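Local coordinates for endo-1,3-beta-glucanase, family GH16 (Zobellia galactanivorans, PDB 4BPZ), which probably hydrolyses internal beta-1,3-glucosidic bonds of glucans such as algal laminarin, through a calcium-binding catalytic module of glycoside hydrolase family 16, at residues 56-59 against 64-67; 184-189 against 246-251. The protein carries 1 engineered substitution. All coordinates share one frame; numbering follows the deposited sequence.

Contacts 1 and 2 lie about 12 Å apart, centre to centre, and share a run of neighbouring strands in the beta sandwich. Contact 1 comes first in the sequence and closes the hairpin of strands 57-60 and 63-75. Strand 63-75 in turn pairs antiparallel with strand 244-255, which carries the second segment of contact 2, with probable bonds from the backbone N of Phe247 to the O of Ile66 and from that of Ile249 to the O of Leu64. Contact 2 then reaches past strand 96-103 to strand 187-193. Calcium links the two regions: Gly62, in the hairpin turn, and Asp250 both bind it, within one family 16 module.

Contact 1 of 2, residues 56-59 against 64-67; sequences NSFV and LKIR
Asn56 and Arg67 bond to each other twice at the open end of this hairpin. The N of Arg67 donates to the O of Asn56 at 2.8 Å, approaching from above the carbonyl plane, while ND2 of Asn56 returns a nearly straight bond (166°) to the O of Arg67 at 3.0 Å. That acceptor lies close to the plane of the Asn56 amide, whose rotation is further fixed by Thr51 and Arg53 at OD1 and by Thr83 at ND2. Two residues along, past the non-hydrogen-bonded pair Ser57 and Ile66, Phe58 and Lys65 form a hydrogen-bonded antiparallel pair; the bond from the N of Lys65 to the O of Phe58 is 2.8 Å long and almost linear.

The Phe58 ring, with CG between the backbone N and the carbonyl carbon (chi1 53°), leans over the partner strand. Lys65 CB lies over one ring face in a CH-pi contact, 3.7 Å from the ring centroid, and the bend of its chain at chi2 brings CD to CE2. Its ammonium reaches back to Ser60 and Thr63. CE1 of Phe58 sits over the centre of the Arg67 guanidinium, 3.3 Å from CZ of Arg67, with the two planes 29° apart; the guanidinium is steadied by the carbonyl of Glu55 through NE. On the reverse side, Val59 CG2 meets Leu64 CD1 at 4.0 Å, and Ile66 packs inward on Leu226 and Ile228. This is an antiparallel beta hairpin with two contrasting faces, one largely apolar, with Ser57 bonded to Tyr32, and turned into the sandwich, the other carrying Phe58, Lys65 and Arg67, in the jelly-roll fold of family 16.

Contact 2 of 2, residues 184-189 against 246-251; sequences GSFHVY and IFEIDY. With CA (calcium ion), chain E.
Phe186 bridges to Glu248 and Asp250 by its ring alone. Its CB points toward strand 244-255, and CG stands anti to the carbonyl carbon (chi1 -76°), carrying the ring across to the neighbouring segment. At CE1 the ring meets two things: Asp250 CB at 3.9 Å and, near the ring plane at its edge, the backbone O of Glu248 at 4.0 Å. CZ, the tip, comes to 4.1 Å from OE1 of Glu248, whose carboxylate plane is turned 52° from the ring. OE2 of that carboxylate is bonded to Thr63, in the strand beyond. Arg101 and Lys103 of strand 96-103, which runs between the two segments, also touch the phenyl ring.

A second, smaller touch joins Val188 CG2 to the OH of Tyr251, 3.9 Å apart.

Beyond the CB that meets the ring, Asp250 binds calcium twice, through its backbone O and through OD1, each at 2.4 Å, while OD2 turns to a salt bridge with Arg101. Arg101 thus probably helps position the chelating carboxylate. A water and the partners Glu18, Glu20 and Gly62 complete the shell. The chain turns a corner at Asp250, and the calcium site here is consistent with the one on the convex side of the sandwich in other family 16 glucanases.

Contact 1 of 2, residues 56-59 against 64-67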
ATOM      1  N   ASN A  56      10.261   0.353  12.998  1.00 11.62           N
ATOM      2  CA  ASN A  56       9.533  -0.071  11.822  1.00 11.23           C
ATOM      3  C   ASN A  56       9.501   0.825  10.660  1.00 11.10           C
ATOM      4  O   ASN A  56       9.062   0.412   9.590  1.00 11.66           O
ATOM      5  CB  ASN A  56       8.084  -0.481  12.242  1.00 12.00           C
ATOM      6  CG  ASN A  56       8.037  -1.482  13.363  1.00 10.95           C
ATOM      7  OD1 ASN A  56       7.548  -1.197  14.462  1.00 12.39           O
ATOM      8  ND2 ASN A  56       8.574  -2.703  13.129  1.00 11.97           N
ATOM      9  N   SER A  57      10.013   2.077  10.782  1.00 11.54           N
ATOM     10  CA  SER A  57      10.129   2.921   9.629  1.00 11.13           C
ATOM     11  C   SER A  57      11.100   3.982   9.924  1.00 11.91           C
ATOM     12  O   SER A  57      11.208   4.504  11.058  1.00 14.13           O
ATOM     13  CB  SER A  57       8.799   3.485   9.143  1.00 12.58           C
ATOM     14  OG  SER A  57       8.232   4.293  10.170  1.00 14.93           O
ATOM     15  N   PHE A  58      11.833   4.394   8.882  1.00 11.80           N
ATOM     16  CA  PHE A  58      12.901   5.412   9.065  1.00 13.36           C
ATOM     17  C   PHE A  58      13.350   5.845   7.673  1.00 13.49           C
ATOM     18  O   PHE A  58      13.242   5.050   6.671  1.00 14.64           O
ATOM     19  CB  PHE A  58      14.109   4.873   9.907  1.00 14.78           C
ATOM     20  CG  PHE A  58      14.661   3.594   9.369  1.00 15.86           C
ATOM     21  CD1 PHE A  58      14.064   2.362   9.618  1.00 15.69           C
ATOM     22  CD2 PHE A  58      15.844   3.574   8.618  1.00 17.16           C
ATOM     23  CE1 PHE A  58      14.608   1.170   9.155  1.00 18.21           C
ATOM     24  CE2 PHE A  58      16.432   2.380   8.227  1.00 16.48           C
ATOM     25  CZ  PHE A  58      15.777   1.157   8.461  1.00 17.26           C
ATOM     26  N   VAL A  59      13.920   7.033   7.598  1.00 15.22           N
ATOM     27  CA  VAL A  59      14.375   7.561   6.336  1.00 14.37           C
ATOM     28  C   VAL A  59      15.864   7.846   6.506  1.00 16.97           C
ATOM     29  O   VAL A  59      16.314   8.473   7.496  1.00 17.91           O
ATOM     30  CB  VAL A  59      13.656   8.866   5.957  1.00 15.94           C
ATOM     31  CG1 VAL A  59      14.062   9.415   4.606  1.00 17.36           C
ATOM     32  CG2 VAL A  59      12.116   8.607   5.957  1.00 17.11           C
ATOM     33  N   LEU A  64      13.197   5.748   2.084  1.00 13.26           N
ATOM     34  CA  LEU A  64      12.366   5.285   3.191  1.00 12.90           C
ATOM     35  C   LEU A  64      12.541   3.799   3.335  1.00 13.11           C
ATOM     36  O   LEU A  64      12.543   3.058   2.347  1.00 13.40           O
ATOM     37  CB  LEU A  64      10.865   5.592   2.810  1.00 13.07           C
ATOM     38  CG  LEU A  64       9.837   4.906   3.709  1.00 12.60           C
ATOM     39  CD1 LEU A  64       9.840   5.480   5.118  1.00 14.44           C
ATOM     40  CD2 LEU A  64       8.479   5.080   3.075  1.00 14.72           C
ATOM     41  N   LYS A  65      12.648   3.329   4.584  1.00 12.77           N
ATOM     42  CA  LYS A  65      12.540   1.920   4.858  1.00 12.53           C
ATOM     43  C   LYS A  65      11.360   1.677   5.746  1.00 12.02           C
ATOM     44  O   LYS A  65      11.150   2.394   6.764  1.00 13.21           O
ATOM     45  CB  LYS A  65      13.782   1.408   5.646  1.00 14.11           C
ATOM     46  CG  LYS A  65      15.034   1.341   4.817  1.00 15.52           C
ATOM     47  CD  LYS A  65      15.733   2.689   4.616  1.00 16.72           C
ATOM     48  CE  LYS A  65      17.171   2.511   4.212  1.00 19.08           C
ATOM     49  NZ  LYS A  65      17.776   3.820   3.916  1.00 19.32           N
ATOM     50  N   ILE A  66      10.538   0.672   5.381  1.00 10.98           N
ATOM     51  CA  ILE A  66       9.578   0.071   6.297  1.00 11.04           C
ATOM     52  C   ILE A  66      10.183  -1.290   6.661  1.00 11.45           C
ATOM     53  O   ILE A  66      10.692  -2.003   5.782  1.00 11.66           O
ATOM     54  CB  ILE A  66       8.171  -0.105   5.639  1.00 11.28           C
ATOM     55  CG1 ILE A  66       7.650   1.312   5.346  1.00 12.99           C
ATOM     56  CG2 ILE A  66       7.268  -0.887   6.557  1.00 12.71           C
ATOM     57  CD1 ILE A  66       6.366   1.284   4.445  1.00 16.10           C
ATOM     58  N   ARG A  67      10.182  -1.600   7.958  1.00 11.33           N
ATOM     59  CA  ARG A  67      10.878  -2.813   8.461  1.00 10.73           C
ATOM     60  C   ARG A  67       9.926  -3.585   9.298  1.00 11.22           C
ATOM     61  O   ARG A  67       9.372  -3.089  10.293  1.00 11.84           O
ATOM     62  CB  ARG A  67      12.117  -2.345   9.222  1.00 11.79           C
ATOM     63  CG  ARG A  67      12.873  -3.533   9.884  1.00 11.23           C
ATOM     64  CD  ARG A  67      14.266  -3.182  10.319  1.00 13.15           C
ATOM     65  NE  ARG A  67      14.258  -2.011  11.210  1.00 12.53           N
ATOM     66  CZ  ARG A  67      15.282  -1.162  11.386  1.00 11.54           C
ATOM     67  NH1 ARG A  67      16.454  -1.397  10.773  1.00 12.86           N
ATOM     68  NH2 ARG A  67      15.093  -0.093  12.153  1.00 12.90           N
TER

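Contact 2 of 2, residues 184-189 against 246-251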
ATOM      1  N   GLY A 184      16.699  -6.947  -4.862  1.00 17.26           N
ATOM      2  CA  GLY A 184      18.044  -6.405  -5.014  1.00 21.25           C
ATOM      3  C   GLY A 184      18.163  -5.307  -6.046  1.00 19.62           C
ATOM      4  O   GLY A 184      19.223  -4.733  -6.134  1.00 22.46           O
ATOM      5  N   SER A 185      17.078  -5.040  -6.759  1.00 18.78           N
ATOM      6  CA  SER A 185      17.150  -4.047  -7.834  1.00 20.92           C
ATOM      7  C   SER A 185      15.870  -3.191  -7.653  1.00 19.23           C
ATOM      8  O   SER A 185      14.763  -3.709  -7.477  1.00 19.51           O
ATOM      9  CB  SER A 185      17.021  -4.709  -9.218  1.00 21.86           C
ATOM     10  OG  SER A 185      17.124  -3.738 -10.303  1.00 31.56           O
ATOM     11  N   PHE A 186      16.012  -1.874  -7.765  1.00 18.25           N
ATOM     12  CA  PHE A 186      14.829  -1.007  -7.809  1.00 16.65           C
ATOM     13  C   PHE A 186      13.999  -1.261  -9.080  1.00 16.83           C
ATOM     14  O   PHE A 186      14.534  -1.398 -10.165  1.00 19.51           O
ATOM     15  CB  PHE A 186      15.249   0.474  -7.764  1.00 18.65           C
ATOM     16  CG  PHE A 186      15.675   0.979  -6.443  1.00 17.68           C
ATOM     17  CD1 PHE A 186      14.730   1.157  -5.408  1.00 17.67           C
ATOM     18  CD2 PHE A 186      17.047   1.210  -6.161  1.00 21.61           C
ATOM     19  CE1 PHE A 186      15.110   1.592  -4.173  1.00 19.45           C
ATOM     20  CE2 PHE A 186      17.412   1.678  -4.890  1.00 24.11           C
ATOM     21  CZ  PHE A 186      16.460   1.812  -3.872  1.00 22.70           C
ATOM     22  N   HIS A 187      12.662  -1.252  -8.898  1.00 15.37           N
ATOM     23  CA  HIS A 187      11.735  -1.190  -9.992  1.00 14.87           C
ATOM     24  C   HIS A 187      10.788  -0.056  -9.732  1.00 14.01           C
ATOM     25  O   HIS A 187      10.642   0.411  -8.579  1.00 15.06           O
ATOM     26  CB  HIS A 187      10.919  -2.467 -10.109  1.00 15.79           C
ATOM     27  CG  HIS A 187      11.756  -3.705 -10.426  1.00 17.01           C
ATOM     28  ND1 HIS A 187      12.588  -4.318  -9.542  1.00 17.03           N
ATOM     29  CD2 HIS A 187      11.797  -4.436 -11.589  1.00 18.81           C
ATOM     30  CE1 HIS A 187      13.175  -5.395 -10.132  1.00 18.71           C
ATOM     31  NE2 HIS A 187      12.664  -5.508 -11.370  1.00 21.35           N
ATOM     32  N   VAL A 188      10.085   0.422 -10.802  1.00 13.78           N
ATOM     33  CA  VAL A 188       9.070   1.462 -10.626  1.00 13.86           C
ATOM     34  C   VAL A 188       7.706   0.815 -10.751  1.00 13.35           C
ATOM     35  O   VAL A 188       7.335   0.275 -11.799  1.00 15.37           O
ATOM     36  CB  VAL A 188       9.263   2.606 -11.648  1.00 13.98           C
ATOM     37  CG1 VAL A 188       8.176   3.628 -11.458  1.00 15.64           C
ATOM     38  CG2 VAL A 188      10.614   3.238 -11.477  1.00 17.63           C
ATOM     39  N   TYR A 189       6.886   0.951  -9.722  1.00 13.16           N
ATOM     40  CA  TYR A 189       5.519   0.457  -9.661  1.00 11.91           C
ATOM     41  C   TYR A 189       4.629   1.657  -9.879  1.00 11.61           C
ATOM     42  O   TYR A 189       4.803   2.684  -9.184  1.00 13.06           O
ATOM     43  CB  TYR A 189       5.300  -0.107  -8.274  1.00 12.23           C
ATOM     44  CG  TYR A 189       6.281  -1.264  -7.959  1.00 12.11           C
ATOM     45  CD1 TYR A 189       6.029  -2.568  -8.415  1.00 13.32           C
ATOM     46  CD2 TYR A 189       7.500  -0.981  -7.336  1.00 12.54           C
ATOM     47  CE1 TYR A 189       6.943  -3.577  -8.175  1.00 13.09           C
ATOM     48  CE2 TYR A 189       8.443  -2.039  -7.164  1.00 13.52           C
ATOM     49  CZ  TYR A 189       8.163  -3.299  -7.572  1.00 13.50           C
ATOM     50  OH  TYR A 189       9.021  -4.359  -7.392  1.00 15.03           O
ATOM     51  N   ILE A 246      13.106  -5.562   5.125  1.00 12.26           N
ATOM     52  CA  ILE A 246      12.861  -4.198   4.702  1.00 12.14           C
ATOM     53  C   ILE A 246      12.200  -4.099   3.346  1.00 12.00           C
ATOM     54  O   ILE A 246      12.518  -4.806   2.428  1.00 12.94           O
ATOM     55  CB  ILE A 246      14.193  -3.381   4.737  1.00 13.51           C
ATOM     56  CG1 ILE A 246      14.553  -3.015   6.185  1.00 14.63           C
ATOM     57  CG2 ILE A 246      14.161  -2.132   3.857  1.00 14.87           C
ATOM     58  CD1 ILE A 246      16.002  -2.496   6.378  1.00 16.73           C
ATOM     59  N   PHE A 247      11.309  -3.107   3.242  1.00 11.61           N
ATOM     60  CA  PHE A 247      10.716  -2.582   1.988  1.00 11.08           C
ATOM     61  C   PHE A 247      11.296  -1.186   1.809  1.00 10.72           C
ATOM     62  O   PHE A 247      11.087  -0.346   2.693  1.00 12.26           O
ATOM     63  CB  PHE A 247       9.217  -2.541   2.245  1.00 11.69           C
ATOM     64  CG  PHE A 247       8.306  -2.094   1.123  1.00 11.48           C
ATOM     65  CD1 PHE A 247       8.716  -1.921  -0.185  1.00 12.07           C
ATOM     66  CD2 PHE A 247       6.967  -1.839   1.436  1.00 11.88           C
ATOM     67  CE1 PHE A 247       7.813  -1.491  -1.152  1.00 13.06           C
ATOM     68  CE2 PHE A 247       6.082  -1.427   0.482  1.00 12.48           C
ATOM     69  CZ  PHE A 247       6.501  -1.288  -0.804  1.00 13.45           C
ATOM     70  N   GLU A 248      12.105  -0.981   0.802  1.00 12.24           N
ATOM     71  CA  GLU A 248      12.867   0.234   0.637  1.00 12.49           C
ATOM     72  C   GLU A 248      12.305   1.025  -0.533  1.00 12.79           C
ATOM     73  O   GLU A 248      12.229   0.540  -1.660  1.00 14.25           O
ATOM     74  CB  GLU A 248      14.329  -0.107   0.373  1.00 15.08           C
ATOM     75  CG  GLU A 248      15.162   1.133   0.342  1.00 17.25           C
ATOM     76  CD  GLU A 248      16.643   0.912   0.127  1.00 21.46           C
ATOM     77  OE1 GLU A 248      17.018  -0.169  -0.339  1.00 23.77           O
ATOM     78  OE2 GLU A 248      17.423   1.833   0.399  1.00 21.57           O
ATOM     79  N   ILE A 249      11.925   2.269  -0.251  1.00 13.40           N
ATOM     80  CA  ILE A 249      11.251   3.125  -1.244  1.00 13.73           C
ATOM     81  C   ILE A 249      12.107   4.355  -1.501  1.00 12.96           C
ATOM     82  O   ILE A 249      12.383   5.171  -0.616  1.00 13.82           O
ATOM     83  CB  ILE A 249       9.825   3.496  -0.699  1.00 13.71           C
ATOM     84  CG1 ILE A 249       9.011   2.221  -0.639  1.00 14.91           C
ATOM     85  CG2 ILE A 249       9.218   4.534  -1.612  1.00 13.84           C
ATOM     86  CD1 ILE A 249       7.812   2.381   0.146  1.00 21.97           C
ATOM     87  N   ASP A 250      12.572   4.499  -2.727  1.00 13.43           N
ATOM     88  CA  ASP A 250      13.400   5.656  -3.128  1.00 14.03           C
ATOM     89  C   ASP A 250      12.575   6.927  -3.223  1.00 14.18           C
ATOM     90  O   ASP A 250      12.996   8.006  -2.800  1.00 14.28           O
ATOM     91  CB  ASP A 250      14.081   5.292  -4.458  1.00 14.91           C
ATOM     92  CG  ASP A 250      15.048   6.356  -4.915  1.00 17.65           C
ATOM     93  OD1 ASP A 250      15.582   7.131  -4.090  1.00 17.56           O
ATOM     94  OD2 ASP A 250      15.275   6.398  -6.152  1.00 19.35           O
ATOM     95  N   TYR A 251      11.361   6.842  -3.785  1.00 12.71           N
ATOM     96  CA  TYR A 251      10.546   8.015  -3.887  1.00 13.24           C
ATOM     97  C   TYR A 251       9.067   7.570  -4.139  1.00 11.72           C
ATOM     98  O   TYR A 251       8.821   6.479  -4.634  1.00 12.38           O
ATOM     99  CB  TYR A 251      10.950   8.960  -5.062  1.00 13.50           C
ATOM    100  CG  TYR A 251      11.039   8.382  -6.427  1.00 13.99           C
ATOM    101  CD1 TYR A 251       9.900   8.050  -7.169  1.00 14.18           C
ATOM    102  CD2 TYR A 251      12.300   8.167  -7.034  1.00 15.04           C
ATOM    103  CE1 TYR A 251       9.973   7.597  -8.475  1.00 14.69           C
ATOM    104  CE2 TYR A 251      12.389   7.695  -8.326  1.00 16.56           C
ATOM    105  CZ  TYR A 251      11.253   7.422  -9.065  1.00 16.07           C
ATOM    106  OH  TYR A 251      11.382   6.915 -10.311  1.00 19.05           O
TER
HETATM  107 CA    CA E 400      15.170   9.068  -2.784  0.80 16.49          CA
HETATM  108  O   HOH W   1      14.741  10.213  -4.842  1.00 17.92           O